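Local coordinates for protein putative isomerase (Sinorhizobium meliloti, PDB 2PPG) that is a putative isomerase of the mandelate racemase/muconate lactonizing enzyme family, an enolase-superfamily protein with a capping domain and a barrel domain, whose precise function remains unassigned, at residues T21-K26 / T46-F51; P77-E82 / G118-D123; A101-D106 / I130-L135; A229-M234 / A255-S260; V369-T372 / G377-P380. All coordinates share one frame; numbering follows the deposited sequence.

Contact 1 (T21-K26 / T46-F51); sequences TPYLGK and TVYPTF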
# COMPACT_ATOMS: atom_id res chain seq x y z
N THR A 21 39.19 -18.42 28.77
CA THR A 21 37.90 -19.01 28.47
C THR A 21 37.46 -18.56 27.08
O THR A 21 37.43 -17.35 26.81
CB THR A 21 36.84 -18.60 29.51
OG1 THR A 21 37.40 -18.65 30.83
CG2 THR A 21 35.63 -19.52 29.45
N PRO A 22 37.14 -19.52 26.19
CA PRO A 22 36.61 -19.19 24.86
C PRO A 22 35.42 -18.23 24.94
O PRO A 22 34.59 -18.34 25.85
CB PRO A 22 36.17 -20.55 24.32
CG PRO A 22 37.06 -21.53 25.00
CD PRO A 22 37.30 -20.97 26.38
N TYR A 23 35.36 -17.29 24.00
CA TYR A 23 34.34 -16.23 23.96
C TYR A 23 32.92 -16.73 24.25
O TYR A 23 32.56 -17.84 23.86
CB TYR A 23 34.41 -15.51 22.60
CG TYR A 23 33.43 -14.35 22.43
CD1 TYR A 23 33.74 -13.08 22.90
CD2 TYR A 23 32.21 -14.54 21.78
CE1 TYR A 23 32.85 -12.03 22.75
CE2 TYR A 23 31.32 -13.49 21.62
CZ TYR A 23 31.64 -12.24 22.11
OH TYR A 23 30.76 -11.21 21.95
N LEU A 24 32.14 -15.91 24.96
CA LEU A 24 30.71 -16.17 25.20
C LEU A 24 30.47 -17.25 26.26
O LEU A 24 29.33 -17.62 26.53
CB LEU A 24 30.01 -16.52 23.88
CG LEU A 24 28.54 -16.20 23.61
CD1 LEU A 24 28.38 -15.69 22.20
CD2 LEU A 24 27.65 -17.42 23.84
N GLY A 25 31.55 -17.74 26.87
CA GLY A 25 31.44 -18.76 27.92
C GLY A 25 32.01 -20.12 27.55
O GLY A 25 32.48 -20.32 26.43
N LYS A 26 31.95 -21.05 28.50
CA LYS A 26 32.45 -22.41 28.31
C LYS A 26 31.53 -23.24 27.42
O LYS A 26 30.31 -23.06 27.46
CB LYS A 26 32.64 -23.10 29.66
CG LYS A 26 33.71 -22.47 30.55
CD LYS A 26 33.91 -23.26 31.84
CE LYS A 26 34.92 -22.56 32.76
NZ LYS A 26 35.05 -23.23 34.09
N THR A 46 26.54 -21.17 14.96
CA THR A 46 27.65 -20.34 14.49
C THR A 46 29.02 -20.85 14.94
O THR A 46 29.17 -21.31 16.07
CB THR A 46 27.47 -18.90 14.98
OG1 THR A 46 26.16 -18.44 14.59
CG2 THR A 46 28.52 -17.99 14.37
N VAL A 47 30.00 -20.78 14.04
CA VAL A 47 31.36 -21.24 14.30
C VAL A 47 32.19 -20.17 15.03
O VAL A 47 32.17 -18.99 14.66
CB VAL A 47 32.09 -21.67 12.96
CG1 VAL A 47 32.42 -20.46 12.08
CG2 VAL A 47 33.35 -22.49 13.23
N TYR A 48 32.91 -20.61 16.07
CA TYR A 48 33.79 -19.75 16.87
C TYR A 48 35.20 -20.33 16.97
O TYR A 48 35.36 -21.55 16.98
CB TYR A 48 33.22 -19.57 18.28
CG TYR A 48 31.94 -18.77 18.33
CD1 TYR A 48 31.96 -17.40 18.46
CD2 TYR A 48 30.70 -19.41 18.24
CE1 TYR A 48 30.80 -16.67 18.49
CE2 TYR A 48 29.53 -18.69 18.28
CZ TYR A 48 29.59 -17.31 18.40
OH TYR A 48 28.43 -16.58 18.43
N PRO A 49 36.23 -19.46 17.03
CA PRO A 49 37.56 -19.90 17.44
C PRO A 49 37.71 -19.86 18.97
O PRO A 49 36.98 -19.13 19.64
CB PRO A 49 38.48 -18.88 16.77
CG PRO A 49 37.67 -17.65 16.69
CD PRO A 49 36.21 -18.03 16.69
N THR A 50 38.63 -20.65 19.52
CA THR A 50 38.87 -20.65 20.97
C THR A 50 39.83 -19.53 21.35
O THR A 50 39.84 -19.06 22.48
CB THR A 50 39.43 -22.00 21.46
OG1 THR A 50 40.35 -22.53 20.50
CG2 THR A 50 38.29 -23.00 21.65
N PHE A 51 40.60 -19.08 20.37
CA PHE A 51 41.57 -18.00 20.54
C PHE A 51 41.01 -16.70 19.95
O PHE A 51 40.08 -16.73 19.15
CB PHE A 51 42.83 -18.39 19.79
CG PHE A 51 42.57 -18.83 18.38
CD1 PHE A 51 42.63 -17.92 17.34
CD2 PHE A 51 42.22 -20.15 18.10
CE1 PHE A 51 42.37 -18.31 16.04
CE2 PHE A 51 41.97 -20.55 16.80
CZ PHE A 51 42.04 -19.63 15.77

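Contact 2 (P77-E82 / G118-D123); sequences PRATME and GGFYVD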
# COMPACT_ATOMS: atom_id res chain seq x y z
N PRO A 77 41.37 -15.90 8.12
CA PRO A 77 41.84 -14.54 7.91
C PRO A 77 42.79 -14.39 6.72
O PRO A 77 42.99 -13.27 6.25
CB PRO A 77 42.54 -14.20 9.22
CG PRO A 77 42.97 -15.50 9.77
CD PRO A 77 41.91 -16.48 9.36
N ARG A 78 43.35 -15.49 6.23
CA ARG A 78 44.22 -15.43 5.04
C ARG A 78 43.42 -15.13 3.78
O ARG A 78 43.99 -14.72 2.75
CB ARG A 78 44.99 -16.73 4.85
CG ARG A 78 46.12 -16.96 5.83
CD ARG A 78 47.02 -18.08 5.33
NE ARG A 78 47.86 -18.58 6.40
CZ ARG A 78 47.56 -19.63 7.16
NH1 ARG A 78 46.43 -20.31 6.97
NH2 ARG A 78 48.41 -20.01 8.11
N ALA A 79 42.10 -15.35 3.84
CA ALA A 79 41.23 -14.99 2.74
C ALA A 79 41.17 -13.46 2.61
O ALA A 79 41.44 -12.91 1.56
CB ALA A 79 39.85 -15.57 2.95
N THR A 80 40.86 -12.79 3.72
CA THR A 80 40.78 -11.34 3.75
C THR A 80 42.10 -10.70 3.34
O THR A 80 42.11 -9.78 2.52
CB THR A 80 40.40 -10.87 5.14
OG1 THR A 80 39.30 -11.66 5.59
CG2 THR A 80 40.03 -9.39 5.13
N MSE A 81 43.20 -11.19 3.91
CA MSE A 81 44.52 -10.67 3.57
C MSE A 81 44.87 -10.91 2.10
O MSE A 81 45.55 -10.09 1.48
CB MSE A 81 45.59 -11.28 4.47
CG MSE A 81 45.42 -10.88 5.91
SE MSE A 81 46.81 -11.49 7.15
CE MSE A 81 46.66 -13.41 6.84
N GLU A 82 44.38 -12.01 1.54
CA GLU A 82 44.63 -12.31 0.14
C GLU A 82 43.95 -11.27 -0.75
O GLU A 82 44.56 -10.73 -1.68
CB GLU A 82 44.16 -13.73 -0.20
CG GLU A 82 44.48 -14.19 -1.60
CD GLU A 82 45.98 -14.27 -1.87
OE1 GLU A 82 46.77 -14.06 -0.93
OE2 GLU A 82 46.36 -14.55 -3.04
N GLY A 118 29.84 -7.66 -0.06
CA GLY A 118 29.65 -7.87 1.37
C GLY A 118 30.77 -8.72 1.94
O GLY A 118 31.91 -8.65 1.48
N GLY A 119 30.41 -9.51 2.95
CA GLY A 119 31.29 -10.50 3.57
C GLY A 119 32.75 -10.11 3.74
O GLY A 119 33.08 -9.12 4.40
N PHE A 120 33.61 -10.91 3.11
CA PHE A 120 35.04 -10.78 3.28
C PHE A 120 35.56 -9.61 2.50
O PHE A 120 36.53 -8.97 2.92
CB PHE A 120 35.78 -12.04 2.80
CG PHE A 120 35.72 -13.18 3.77
CD1 PHE A 120 36.59 -13.24 4.85
CD2 PHE A 120 34.82 -14.22 3.59
CE1 PHE A 120 36.55 -14.29 5.73
CE2 PHE A 120 34.77 -15.28 4.47
CZ PHE A 120 35.65 -15.32 5.54
N TYR A 121 34.93 -9.33 1.37
CA TYR A 121 35.42 -8.30 0.48
C TYR A 121 35.33 -6.93 1.14
O TYR A 121 36.29 -6.16 1.09
CB TYR A 121 34.65 -8.30 -0.83
CG TYR A 121 35.24 -7.36 -1.85
CD1 TYR A 121 36.38 -7.70 -2.56
CD2 TYR A 121 34.65 -6.12 -2.11
CE1 TYR A 121 36.92 -6.85 -3.51
CE2 TYR A 121 35.18 -5.26 -3.06
CZ TYR A 121 36.32 -5.63 -3.75
OH TYR A 121 36.87 -4.77 -4.69
N VAL A 122 34.18 -6.63 1.76
CA VAL A 122 33.99 -5.36 2.45
C VAL A 122 34.83 -5.35 3.73
O VAL A 122 35.36 -4.30 4.12
CB VAL A 122 32.50 -5.07 2.75
CG1 VAL A 122 32.35 -3.75 3.52
CG2 VAL A 122 31.72 -4.99 1.45
N ASP A 123 35.00 -6.53 4.34
CA ASP A 123 35.96 -6.66 5.44
C ASP A 123 37.33 -6.09 5.06
O ASP A 123 37.92 -5.32 5.81
CB ASP A 123 36.10 -8.13 5.87
CG ASP A 123 35.11 -8.53 6.97
OD1 ASP A 123 34.22 -7.72 7.32
OD2 ASP A 123 35.24 -9.65 7.51

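Contact 3 (A101-D106 / I130-L135); sequences AAIHDD and IALWDL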
# COMPACT_ATOMS: atom_id res chain seq x y z
N ALA A 101 37.24 8.04 1.03
CA ALA A 101 35.89 7.60 0.70
C ALA A 101 35.70 7.34 -0.80
O ALA A 101 34.97 6.42 -1.20
CB ALA A 101 34.85 8.60 1.21
N ALA A 102 36.36 8.16 -1.62
CA ALA A 102 36.33 7.97 -3.06
C ALA A 102 37.08 6.69 -3.40
O ALA A 102 36.65 5.90 -4.25
CB ALA A 102 36.95 9.18 -3.76
N ILE A 103 38.19 6.47 -2.71
CA ILE A 103 38.96 5.24 -2.86
C ILE A 103 38.09 4.04 -2.47
O ILE A 103 38.06 3.04 -3.18
CB ILE A 103 40.26 5.29 -2.02
CG1 ILE A 103 41.25 6.31 -2.60
CG2 ILE A 103 40.90 3.93 -1.91
CD1 ILE A 103 42.19 6.91 -1.52
N HIS A 104 37.37 4.15 -1.36
CA HIS A 104 36.49 3.07 -0.94
C HIS A 104 35.52 2.67 -2.06
O HIS A 104 35.29 1.49 -2.30
CB HIS A 104 35.69 3.43 0.32
CG HIS A 104 34.72 2.36 0.71
ND1 HIS A 104 35.08 1.27 1.47
CD2 HIS A 104 33.41 2.19 0.41
CE1 HIS A 104 34.04 0.48 1.63
NE2 HIS A 104 33.01 1.02 1.00
N ASP A 105 34.93 3.67 -2.71
CA ASP A 105 34.00 3.45 -3.81
C ASP A 105 34.68 2.87 -5.04
O ASP A 105 34.17 1.94 -5.64
CB ASP A 105 33.28 4.75 -4.17
CG ASP A 105 32.25 5.16 -3.13
OD1 ASP A 105 31.71 4.28 -2.43
OD2 ASP A 105 31.98 6.38 -3.00
N ASP A 106 35.84 3.42 -5.41
CA ASP A 106 36.62 2.89 -6.53
C ASP A 106 36.89 1.41 -6.39
O ASP A 106 36.72 0.66 -7.34
CB ASP A 106 37.93 3.65 -6.68
CG ASP A 106 37.75 5.04 -7.29
OD1 ASP A 106 36.60 5.37 -7.68
OD2 ASP A 106 38.74 5.80 -7.38
N ILE A 130 40.04 2.32 7.11
CA ILE A 130 40.37 2.86 8.41
C ILE A 130 41.80 3.41 8.40
O ILE A 130 42.04 4.54 8.83
CB ILE A 130 40.12 1.83 9.54
CG1 ILE A 130 38.62 1.54 9.65
CG2 ILE A 130 40.70 2.31 10.88
CD1 ILE A 130 38.26 0.43 10.64
N ALA A 131 42.73 2.64 7.84
CA ALA A 131 44.13 3.07 7.73
C ALA A 131 44.27 4.34 6.88
O ALA A 131 45.07 5.24 7.21
CB ALA A 131 44.99 1.96 7.18
N LEU A 132 43.49 4.42 5.81
CA LEU A 132 43.42 5.64 5.01
C LEU A 132 42.96 6.85 5.83
O LEU A 132 43.60 7.91 5.80
CB LEU A 132 42.51 5.45 3.79
CG LEU A 132 43.19 5.20 2.43
CD1 LEU A 132 44.64 4.71 2.52
CD2 LEU A 132 42.35 4.28 1.55
N TRP A 133 41.88 6.68 6.58
CA TRP A 133 41.37 7.79 7.37
C TRP A 133 42.39 8.16 8.44
O TRP A 133 42.61 9.35 8.72
CB TRP A 133 40.03 7.42 8.00
CG TRP A 133 38.90 7.59 7.04
CD1 TRP A 133 38.26 6.61 6.34
CD2 TRP A 133 38.28 8.82 6.67
NE1 TRP A 133 37.28 7.16 5.55
CE2 TRP A 133 37.27 8.51 5.74
CE3 TRP A 133 38.47 10.16 7.04
CZ2 TRP A 133 36.45 9.49 5.17
CZ3 TRP A 133 37.67 11.13 6.48
CH2 TRP A 133 36.67 10.79 5.56
N ASP A 134 43.03 7.14 9.00
CA ASP A 134 44.08 7.34 9.99
C ASP A 134 45.18 8.25 9.43
O ASP A 134 45.59 9.22 10.08
CB ASP A 134 44.68 6.00 10.41
CG ASP A 134 45.51 6.10 11.67
OD1 ASP A 134 45.05 6.77 12.64
OD2 ASP A 134 46.62 5.49 11.68
N LEU A 135 45.64 7.94 8.23
CA LEU A 135 46.61 8.77 7.54
C LEU A 135 46.14 10.21 7.38
O LEU A 135 46.88 11.15 7.66
CB LEU A 135 46.90 8.21 6.15
CG LEU A 135 48.17 7.40 5.89
CD1 LEU A 135 49.17 7.61 7.00
CD2 LEU A 135 47.87 5.94 5.67

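Contact 4 (A229-M234 / A255-S260); sequences ALIKAM and ARVAAS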
# COMPACT_ATOMS: atom_id res chain seq x y z
N ALA A 229 6.98 -13.65 21.58
CA ALA A 229 6.69 -14.29 22.87
C ALA A 229 7.79 -14.01 23.91
O ALA A 229 7.50 -13.65 25.06
CB ALA A 229 6.49 -15.81 22.69
N LEU A 230 9.04 -14.17 23.49
CA LEU A 230 10.21 -13.98 24.35
C LEU A 230 10.33 -12.55 24.85
O LEU A 230 10.46 -12.33 26.05
CB LEU A 230 11.48 -14.41 23.60
CG LEU A 230 11.56 -15.93 23.34
CD1 LEU A 230 12.60 -16.27 22.25
CD2 LEU A 230 11.82 -16.71 24.64
N ILE A 231 10.28 -11.59 23.94
CA ILE A 231 10.28 -10.19 24.31
C ILE A 231 9.19 -9.87 25.33
O ILE A 231 9.48 -9.33 26.40
CB ILE A 231 10.13 -9.28 23.09
CG1 ILE A 231 11.35 -9.44 22.18
CG2 ILE A 231 9.96 -7.82 23.52
CD1 ILE A 231 11.15 -8.90 20.78
N LYS A 232 7.95 -10.23 25.00
CA LYS A 232 6.81 -9.95 25.86
C LYS A 232 6.94 -10.59 27.23
O LYS A 232 6.32 -10.14 28.19
CB LYS A 232 5.50 -10.39 25.21
CG LYS A 232 4.97 -9.43 24.14
CD LYS A 232 3.47 -9.59 23.94
CE LYS A 232 2.93 -8.69 22.83
NZ LYS A 232 3.19 -7.24 23.06
N ALA A 233 7.76 -11.64 27.32
CA ALA A 233 7.97 -12.32 28.59
C ALA A 233 8.95 -11.52 29.46
O ALA A 233 8.90 -11.59 30.69
CB ALA A 233 8.50 -13.72 28.35
N MSE A 234 9.82 -10.76 28.79
CA MSE A 234 10.87 -10.00 29.44
C MSE A 234 10.43 -8.58 29.78
O MSE A 234 11.02 -7.94 30.65
CB MSE A 234 12.09 -9.90 28.51
CG MSE A 234 12.93 -11.15 28.43
SE MSE A 234 14.51 -10.92 27.28
CE MSE A 234 13.64 -10.95 25.55
N ALA A 255 10.06 -6.81 10.74
CA ALA A 255 9.04 -5.76 10.65
C ALA A 255 7.85 -6.06 11.57
O ALA A 255 7.36 -5.17 12.26
CB ALA A 255 8.59 -5.58 9.21
N ARG A 256 7.43 -7.32 11.58
CA ARG A 256 6.28 -7.76 12.38
C ARG A 256 6.58 -7.74 13.88
O ARG A 256 5.72 -7.38 14.66
CB ARG A 256 5.82 -9.15 11.94
CG ARG A 256 5.08 -9.91 13.04
CD ARG A 256 3.58 -9.63 13.06
NE ARG A 256 2.83 -10.69 12.39
CZ ARG A 256 2.05 -10.51 11.33
NH1 ARG A 256 1.43 -11.54 10.79
NH2 ARG A 256 1.88 -9.29 10.82
N VAL A 257 7.79 -8.15 14.26
CA VAL A 257 8.26 -8.05 15.64
C VAL A 257 8.28 -6.59 16.08
O VAL A 257 7.72 -6.24 17.13
CB VAL A 257 9.68 -8.65 15.83
CG1 VAL A 257 10.13 -8.49 17.24
CG2 VAL A 257 9.72 -10.12 15.47
N ALA A 258 8.90 -5.73 15.27
CA ALA A 258 8.95 -4.28 15.56
C ALA A 258 7.55 -3.71 15.81
O ALA A 258 7.35 -2.94 16.76
CB ALA A 258 9.64 -3.53 14.45
N ALA A 259 6.59 -4.12 14.98
CA ALA A 259 5.21 -3.66 15.08
C ALA A 259 4.45 -4.27 16.25
O ALA A 259 3.49 -3.68 16.73
CB ALA A 259 4.46 -3.90 13.77
N SER A 260 4.87 -5.44 16.72
CA SER A 260 4.09 -6.18 17.71
C SER A 260 4.47 -5.92 19.17
O SER A 260 3.79 -6.39 20.08
CB SER A 260 4.15 -7.68 17.43
OG SER A 260 3.78 -7.97 16.10

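Contact 5 (V369-T372 / G377-P380); sequences VVPT and GVEP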
# COMPACT_ATOMS: atom_id res chain seq x y z
N VAL A 369 36.32 7.15 26.81
CA VAL A 369 37.01 8.40 26.59
C VAL A 369 37.49 8.37 25.14
O VAL A 369 38.19 7.45 24.73
CB VAL A 369 38.17 8.57 27.57
CG1 VAL A 369 39.01 9.80 27.21
CG2 VAL A 369 37.64 8.65 29.03
N VAL A 370 37.06 9.35 24.35
CA VAL A 370 37.45 9.42 22.95
C VAL A 370 38.90 9.85 22.84
O VAL A 370 39.27 10.90 23.37
CB VAL A 370 36.58 10.44 22.18
CG1 VAL A 370 37.08 10.61 20.72
CG2 VAL A 370 35.11 10.05 22.21
N PRO A 371 39.73 9.04 22.16
CA PRO A 371 41.15 9.37 21.97
C PRO A 371 41.30 10.72 21.31
O PRO A 371 40.51 11.07 20.45
CB PRO A 371 41.68 8.26 21.05
CG PRO A 371 40.47 7.48 20.59
CD PRO A 371 39.37 7.73 21.57
N THR A 372 42.31 11.49 21.73
CA THR A 372 42.44 12.89 21.32
C THR A 372 43.28 13.13 20.07
O THR A 372 43.91 14.18 19.95
CB THR A 372 43.01 13.74 22.46
OG1 THR A 372 44.23 13.14 22.92
CG2 THR A 372 42.03 13.85 23.61
N GLY A 377 44.21 8.09 16.83
CA GLY A 377 44.66 8.42 18.18
C GLY A 377 45.11 7.19 18.96
O GLY A 377 45.61 7.33 20.08
N VAL A 378 44.90 6.00 18.40
CA VAL A 378 45.46 4.77 18.96
C VAL A 378 46.30 4.08 17.90
O VAL A 378 46.08 4.28 16.71
CB VAL A 378 44.38 3.79 19.50
CG1 VAL A 378 43.20 4.53 20.04
CG2 VAL A 378 43.95 2.82 18.44
N GLU A 379 47.26 3.27 18.34
CA GLU A 379 48.13 2.50 17.44
C GLU A 379 48.55 1.22 18.13
O GLU A 379 48.38 1.11 19.34
CB GLU A 379 49.38 3.31 17.07
CG GLU A 379 49.13 4.45 16.11
CD GLU A 379 50.31 5.38 15.99
OE1 GLU A 379 51.45 4.98 16.34
OE2 GLU A 379 50.12 6.54 15.56
N PRO A 380 49.08 0.25 17.38
CA PRO A 380 49.58 -0.94 18.07
C PRO A 380 50.87 -0.58 18.79
O PRO A 380 51.67 0.19 18.26
CB PRO A 380 49.86 -1.93 16.92
CG PRO A 380 49.23 -1.32 15.69
CD PRO A 380 49.26 0.15 15.92

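Contact 1 (T21-K26 / T46-F51)
The rings of Tyr-23 and Tyr-48 meet at a slant, CD2 of Tyr-23 lying 4.2 Å from CE1 of Tyr-48. Neither ring stacks on the other. Leu-24 also comes in at a slant, with its CD1 3.9 Å from OH of Tyr-48. That hydroxyl is hydrogen-bonded to Asn-44. The Tyr-48 ring also takes part in cation-pi contacts with Arg-41 and with Arg-114 of the second subunit. With CG anti to the backbone N (chi1 -178°), the Tyr-23 ring lies beside the Tyr-48 ring with CD2 nearest it. Further along, Pro-22 and Thr-50 lie side by side and point the same way. The methyl CG2 of Thr-50 sits 3.9 Å from CG of Pro-22 and slightly farther from CB. Residues 22 to 25 form a type II beta turn, closed by a 3.3 Å bond from Gly-25 N to Pro-22 O. This turn leans on strand 46-49 of the two-stranded hairpin with 38-41. Tyr-23 also touches Ile-321 and Gln-346, and Leu-24 touches Pro-191 and Val-192, all in loops that follow barrel strands. This is consistent with the capping loop of the enolase superfamily, which follows the first strand of the N-terminal domain and reaches over the barrel mouth.

Contact 2 (P77-E82 / G118-D123)
Thr-80 and Phe-120 give up the most surface here, and they meet across two helices. The hydroxyl OG1 of Thr-80 lies at the edge of the Phe-120 ring, in its plane, 3.2 Å from CD1 and 3.8 Å from CE1. A polar oxygen thus faces the ring hydrogens and not the pi cloud. The two side chains run at about a right angle. With OG1 of Thr-80 beside the backbone N (chi1 -47°), CG2 lies anti to it and rests 4.2 Å from CB of Asp-123. The helices belong to the N-terminal capping domain, an alpha+beta unit whose helices pack beside an antiparallel sheet. The short axes pass 8.9 Å apart at a crossing angle of -58°. Ala-79, one residue earlier, adds its CB to the same ring, 4.4 Å from CD1 of Phe-120. The carboxylate of Asp-123 is engaged elsewhere: OD2 bonds to Tyr-116 OH of the second subunit, and OD1 to His-295 in the barrel domain. Phe-120 likewise meets the Tyr-116 ring of that subunit, while Ala-79 packs on its own counterpart there and Arg-78 forms a salt bridge with Glu-82 of the same neighbour.

Contact 3 (A101-D106 / I130-L135)
Leu-132 is the first residue of segment 130-135 to touch the other helix, and it does so through one methyl. Its CD2 lies 3.8 Å from CG2 of Ile-103 and 4.0 Å from CD1 of Ile-103. A single leucine methyl therefore meets both branches of Ile-103. The isoleucine sets CG2 anti to its own N and CG1 beside it (chi1 -69°). This rotamer leaves CG2 and the end of the CG1 branch, CD1, both against CD2 of Leu-132. Leu-132 touches Ile-59 of the sheet as well. Trp-133 comes next. The six-membered part of its indole reaches back to segment 101-106, with CZ2 4.4 Å from CB of Ala-101. The methyl approaches the ring at a slant. Farther round the indole, NE1 is hydrogen-bonded to Thr-299 OG1, which helps to fix how the ring is turned. Ala-101 touches Thr-299 too, and Ile-298 packs on Trp-133. Trp-133 thus touches both helix 100-109 and helix 293-310, which belongs to the barrel domain. The nearest CA pair, Ala-101 and Trp-133, is 8.6 Å apart. The contact is packing of helix 100-109 against helix 119-140 within the capping domain of the enolase superfamily, next to a barrel helix.

Contact 4 (A229-M234 / A255-S260)
Apolar packing joins Ile-231 and Val-257, the buried pair of this contact. The end methyl CD1 of Ile-231 lies 3.7 Å from CG1 of Val-257, and the two side chains slant across each other. Val-257 sets CG1 anti to its backbone N (chi1 178°), which places this methyl against CD1 of Ile-231. Val-257 also rests on Ala-224 and Ala-227 of helix 224-234 and on Ile-265 of a barrel strand. Ile-231 touches Met-218 in a nearby loop. The polar part lies on the more exposed side of the pair, at Lys-232. There NZ of Lys-232 donates to the backbone O of Ser-260 over 3.2 Å. The amine lies in the carbonyl plane, at a C=O...N angle of 155°. Beyond CB the lysine chain runs roughly extended, then bends at its last torsion (chi4 -58°), which brings the amine to the oxygen. CE of Lys-232 lies 3.7 Å from O of Ser-260. Packing against Ser-262 of the fourth subunit flanks Lys-232. Helices 224-234 and 251-260 are successive outer helices of the barrel, joined through strand 241-243. Such side-by-side packing of neighbouring helices is a basic feature of the (beta/alpha)-barrel (TIM-barrel-like) domain of the enolase superfamily.

Contact 5 (V369-T372 / G377-P380)
Pro-371 carries this contact with two carbons of its ring. CB comes first. It lies 4.1 Å from CA of Gly-377 and 4.2 Å from CG1 of Val-378, so it touches both backbone and side chain. CG follows, 4.1 Å from the same CG1 of Val-378. One valine methyl thus lies against the CB-CG side of the proline ring. CG1 of Val-378 is only roughly anti to the carbonyl carbon, since chi1 (-32°) is well off a staggered value. Gly-377 brings its CA directly up to the ring; it has no CB to run into CB of Pro-371 or, at these backbone angles, into the carbonyl O before it. The CA atoms of Pro-371 and Gly-377 are 5.3 Å apart, which makes this a close meeting of backbones at the two ends of a short connecting loop. No polar group takes part between the segments. Helix 325-336 covers the pair: Leu-331 and Gln-332 touch Pro-371, while Ile-325 and Ala-328 touch Val-378. Met-361 packs on both. The first segment leaves strand 367-369, which runs antiparallel to strand 155-161 of the barrel sheet, and the second enters strand 378-380, which pairs with 357-359 and passes Trp-68 of the N-terminal sheet.

Contacts 1, 2 and 3 come early in the chain, and contacts 4 and 5 follow later. Contacts 2 and 3 share helix 119-140, and their segments alternate along the chain. Their centres are about 16 Å apart. The centre of contact 1 stands about 21 Å from that of contact 2, where the loop after strand 7-17 meets barrel loops. Contacts 1 to 3 lie where the N-terminal domain meets the second subunit. Contact 5 comes within about 4 Å of contact 3 at the nearest atoms, so a late part of the chain lies next to the N-terminal domain there, without the two contacts touching. The centre of contact 4 lies about 39 Å from those of contacts 3 and 5, as packing within the barrel far from that side.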